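Local coordinates for protein UDP-N-acetylglucosamine 2-epimerase (Methanocaldococcus jannaschii, PDB 4NES) that probably catalyses the reversible C-2 epimerization of UDP-N-acetylglucosamine to UDP-N-acetylmannosamine as a GT-B-fold homodimer, and binds UDP-GlcNAc and UDP, at residues I149-L154 with I164-N169. Numbering follows the deposited sequence.
Sequences IAKNNL and IFVVGN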
ATOM      1  N   ILE A 149      10.750 -14.486 -14.307  1.00 11.28           N
ATOM      2  CA  ILE A 149       9.922 -13.368 -14.779  1.00  9.60           C
ATOM      3  C   ILE A 149       9.451 -12.509 -13.607  1.00  9.69           C
ATOM      4  O   ILE A 149       9.551 -11.281 -13.635  1.00 10.41           O
ATOM      5  CB  ILE A 149       8.696 -13.855 -15.574  1.00 13.25           C
ATOM      6  CG1 ILE A 149       9.143 -14.439 -16.918  1.00 23.35           C
ATOM      7  CG2 ILE A 149       7.693 -12.724 -15.768  1.00 13.91           C
ATOM      8  CD1 ILE A 149      10.006 -13.504 -17.727  1.00 32.67           C
ATOM      9  N   ALA A 150       8.957 -13.163 -12.563  1.00  8.65           N
ATOM     10  CA  ALA A 150       8.504 -12.476 -11.365  1.00  8.32           C
ATOM     11  C   ALA A 150       9.659 -11.744 -10.685  1.00  7.58           C
ATOM     12  O   ALA A 150       9.510 -10.592 -10.257  1.00  8.28           O
ATOM     13  CB  ALA A 150       7.844 -13.462 -10.410  1.00  7.80           C
ATOM     14  N   LYS A 151      10.822 -12.389 -10.585  1.00  8.78           N
ATOM     15  CA  LYS A 151      11.997 -11.719 -10.021  1.00 10.51           C
ATOM     16  C   LYS A 151      12.344 -10.471 -10.820  1.00 11.45           C
ATOM     17  O   LYS A 151      12.611  -9.411 -10.254  1.00 10.84           O
ATOM     18  CB  LYS A 151      13.201 -12.660  -9.968  1.00 10.09           C
ATOM     19  CG  LYS A 151      14.493 -11.921  -9.653  1.00 11.77           C
ATOM     20  CD  LYS A 151      15.610 -12.872  -9.297  1.00 11.57           C
ATOM     21  CE  LYS A 151      16.900 -12.101  -9.006  1.00 16.31           C
ATOM     22  NZ  LYS A 151      18.005 -13.021  -8.598  1.00 18.14           N
ATOM     23  N   ASN A 152      12.327 -10.590 -12.139  1.00  9.24           N
ATOM     24  CA  ASN A 152      12.644  -9.447 -12.984  1.00 11.79           C
ATOM     25  C   ASN A 152      11.625  -8.316 -12.840  1.00 11.51           C
ATOM     26  O   ASN A 152      11.996  -7.137 -12.870  1.00 10.56           O
ATOM     27  CB  ASN A 152      12.825  -9.883 -14.439  1.00 15.61           C
ATOM     28  CG  ASN A 152      14.120 -10.637 -14.652  1.00 16.40           C
ATOM     29  OD1 ASN A 152      15.083 -10.447 -13.913  1.00 23.28           O
ATOM     30  ND2 ASN A 152      14.151 -11.491 -15.662  1.00 24.27           N
ATOM     31  N   ASN A 153      10.353  -8.665 -12.672  1.00  9.99           N
ATOM     32  CA  ASN A 153       9.327  -7.666 -12.363  1.00  9.86           C
ATOM     33  C   ASN A 153       9.675  -6.875 -11.108  1.00  9.10           C
ATOM     34  O   ASN A 153       9.552  -5.638 -11.076  1.00 10.77           O
ATOM     35  CB  ASN A 153       7.964  -8.328 -12.176  1.00  9.62           C
ATOM     36  CG  ASN A 153       7.365  -8.804 -13.472  1.00 10.31           C
ATOM     37  OD1 ASN A 153       7.777  -8.385 -14.563  1.00 13.76           O
ATOM     38  ND2 ASN A 153       6.367  -9.665 -13.368  1.00 10.87           N
ATOM     39  N   LEU A 154      10.106  -7.582 -10.070  1.00  8.81           N
ATOM     40  CA  LEU A 154      10.474  -6.944  -8.820  1.00  9.12           C
ATOM     41  C   LEU A 154      11.707  -6.054  -8.976  1.00 10.21           C
ATOM     42  O   LEU A 154      11.732  -4.928  -8.471  1.00  9.96           O
ATOM     43  CB  LEU A 154      10.717  -8.005  -7.749  1.00  8.92           C
ATOM     44  CG  LEU A 154       9.454  -8.797  -7.413  1.00  8.55           C
ATOM     45  CD1 LEU A 154       9.774 -10.079  -6.679  1.00 10.69           C
ATOM     46  CD2 LEU A 154       8.508  -7.942  -6.579  1.00 10.21           C
ATOM     47  N   ILE A 164      14.917 -11.064  -2.693  1.00  9.04           N
ATOM     48  CA  ILE A 164      14.177 -11.881  -3.656  1.00  8.22           C
ATOM     49  C   ILE A 164      14.742 -13.291  -3.761  1.00  8.41           C
ATOM     50  O   ILE A 164      15.947 -13.477  -3.949  1.00 10.53           O
ATOM     51  CB  ILE A 164      14.206 -11.240  -5.058  1.00  9.71           C
ATOM     52  CG1 ILE A 164      13.759  -9.782  -4.992  1.00 11.36           C
ATOM     53  CG2 ILE A 164      13.305 -12.014  -6.019  1.00  9.62           C
ATOM     54  CD1 ILE A 164      14.035  -9.036  -6.286  1.00 11.40           C
ATOM     55  N   PHE A 165      13.859 -14.278  -3.639  1.00  8.22           N
ATOM     56  CA  PHE A 165      14.225 -15.683  -3.766  1.00  8.07           C
ATOM     57  C   PHE A 165      13.289 -16.323  -4.768  1.00 10.30           C
ATOM     58  O   PHE A 165      12.074 -16.294  -4.573  1.00  9.65           O
ATOM     59  CB  PHE A 165      14.081 -16.383  -2.409  1.00 10.20           C
ATOM     60  CG  PHE A 165      14.911 -15.766  -1.327  1.00 10.09           C
ATOM     61  CD1 PHE A 165      14.440 -14.679  -0.595  1.00 10.66           C
ATOM     62  CD2 PHE A 165      16.178 -16.254  -1.059  1.00 12.20           C
ATOM     63  CE1 PHE A 165      15.235 -14.100   0.402  1.00 11.27           C
ATOM     64  CE2 PHE A 165      16.967 -15.687  -0.066  1.00 16.02           C
ATOM     65  CZ  PHE A 165      16.495 -14.617   0.657  1.00 12.36           C
ATOM     66  N   VAL A 166      13.837 -16.894  -5.843  1.00  8.83           N
ATOM     67  CA  VAL A 166      13.014 -17.605  -6.816  1.00  7.29           C
ATOM     68  C   VAL A 166      12.912 -19.046  -6.357  1.00  7.64           C
ATOM     69  O   VAL A 166      13.883 -19.804  -6.443  1.00  9.11           O
ATOM     70  CB  VAL A 166      13.618 -17.534  -8.222  1.00  8.29           C
ATOM     71  CG1 VAL A 166      12.725 -18.277  -9.213  1.00  9.60           C
ATOM     72  CG2 VAL A 166      13.799 -16.073  -8.647  1.00 11.03           C
ATOM     73  N   VAL A 167      11.744 -19.404  -5.834  1.00  7.83           N
ATOM     74  CA  VAL A 167      11.569 -20.681  -5.145  1.00  8.82           C
ATOM     75  C   VAL A 167      10.576 -21.622  -5.819  1.00  7.69           C
ATOM     76  O   VAL A 167      10.376 -22.746  -5.355  1.00  9.39           O
ATOM     77  CB  VAL A 167      11.125 -20.486  -3.671  1.00  7.19           C
ATOM     78  CG1 VAL A 167      12.183 -19.736  -2.859  1.00  8.16           C
ATOM     79  CG2 VAL A 167       9.769 -19.771  -3.590  1.00 10.78           C
ATOM     80  N   GLY A 168       9.977 -21.183  -6.923  1.00  7.76           N
ATOM     81  CA  GLY A 168       8.892 -21.911  -7.560  1.00  8.25           C
ATOM     82  C   GLY A 168       7.578 -21.522  -6.916  1.00  7.93           C
ATOM     83  O   GLY A 168       7.553 -20.745  -5.963  1.00  9.21           O
ATOM     84  N   ASN A 169       6.479 -22.049  -7.448  1.00  7.16           N
ATOM     85  CA  ASN A 169       5.169 -21.793  -6.868  1.00  7.23           C
ATOM     86  C   ASN A 169       4.728 -22.975  -6.024  1.00  7.30           C
ATOM     87  O   ASN A 169       4.768 -24.116  -6.489  1.00  7.57           O
ATOM     88  CB  ASN A 169       4.142 -21.478  -7.965  1.00  9.44           C
ATOM     89  CG  ASN A 169       2.892 -20.805  -7.422  1.00  9.67           C
ATOM     90  OD1 ASN A 169       2.263 -21.281  -6.477  1.00  9.19           O
ATOM     91  ND2 ASN A 169       2.546 -19.655  -7.997  1.00 13.16           N
TER
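Lys151 and Leu154 meet Ile164 and Val166 with no flat group between them; the ring of Phe165 points off the other side of the strand, toward Tyr142 and Ile360. The evidence for a purely aliphatic interface is that every close pair is carbon to carbon. Lys151 contributes its methylene chain: with CG anti to the backbone N (chi1 169°) and the rest extended, the chain leaves the helix nearly crosswise to the strand, passing the methyls of Ile164 and Val166. Val166 crosses it at about a right angle, and its CG2 touches two alternate carbons, 3.7 Å from both CB and CD of Lys151. Ile164 divides its branches between two helix residues one turn apart. Its CG2 lies 3.8 Å from Lys151 CG, while its CD1 reaches over to Leu154 CB, also at 3.8 Å; Leu154 CD1 adds a looser approach to Ile164 CG2, at 4.1 Å. Beyond these methylenes, the ammonium group of Lys151 forms a salt bridge with Glu161 in the connecting loop, which anchors the end of the chain. The short axes run nearly antiparallel, at 166°, and approach to 8.8 Å, as expected for a helix and the following strand of a beta-alpha-beta unit. Here helix 148-156 packs against strand 164-166, which pairs with strand 142-145 as an outermost strand of the seven-stranded parallel sheet, while helix 353-363 packs against Phe165 and Val167.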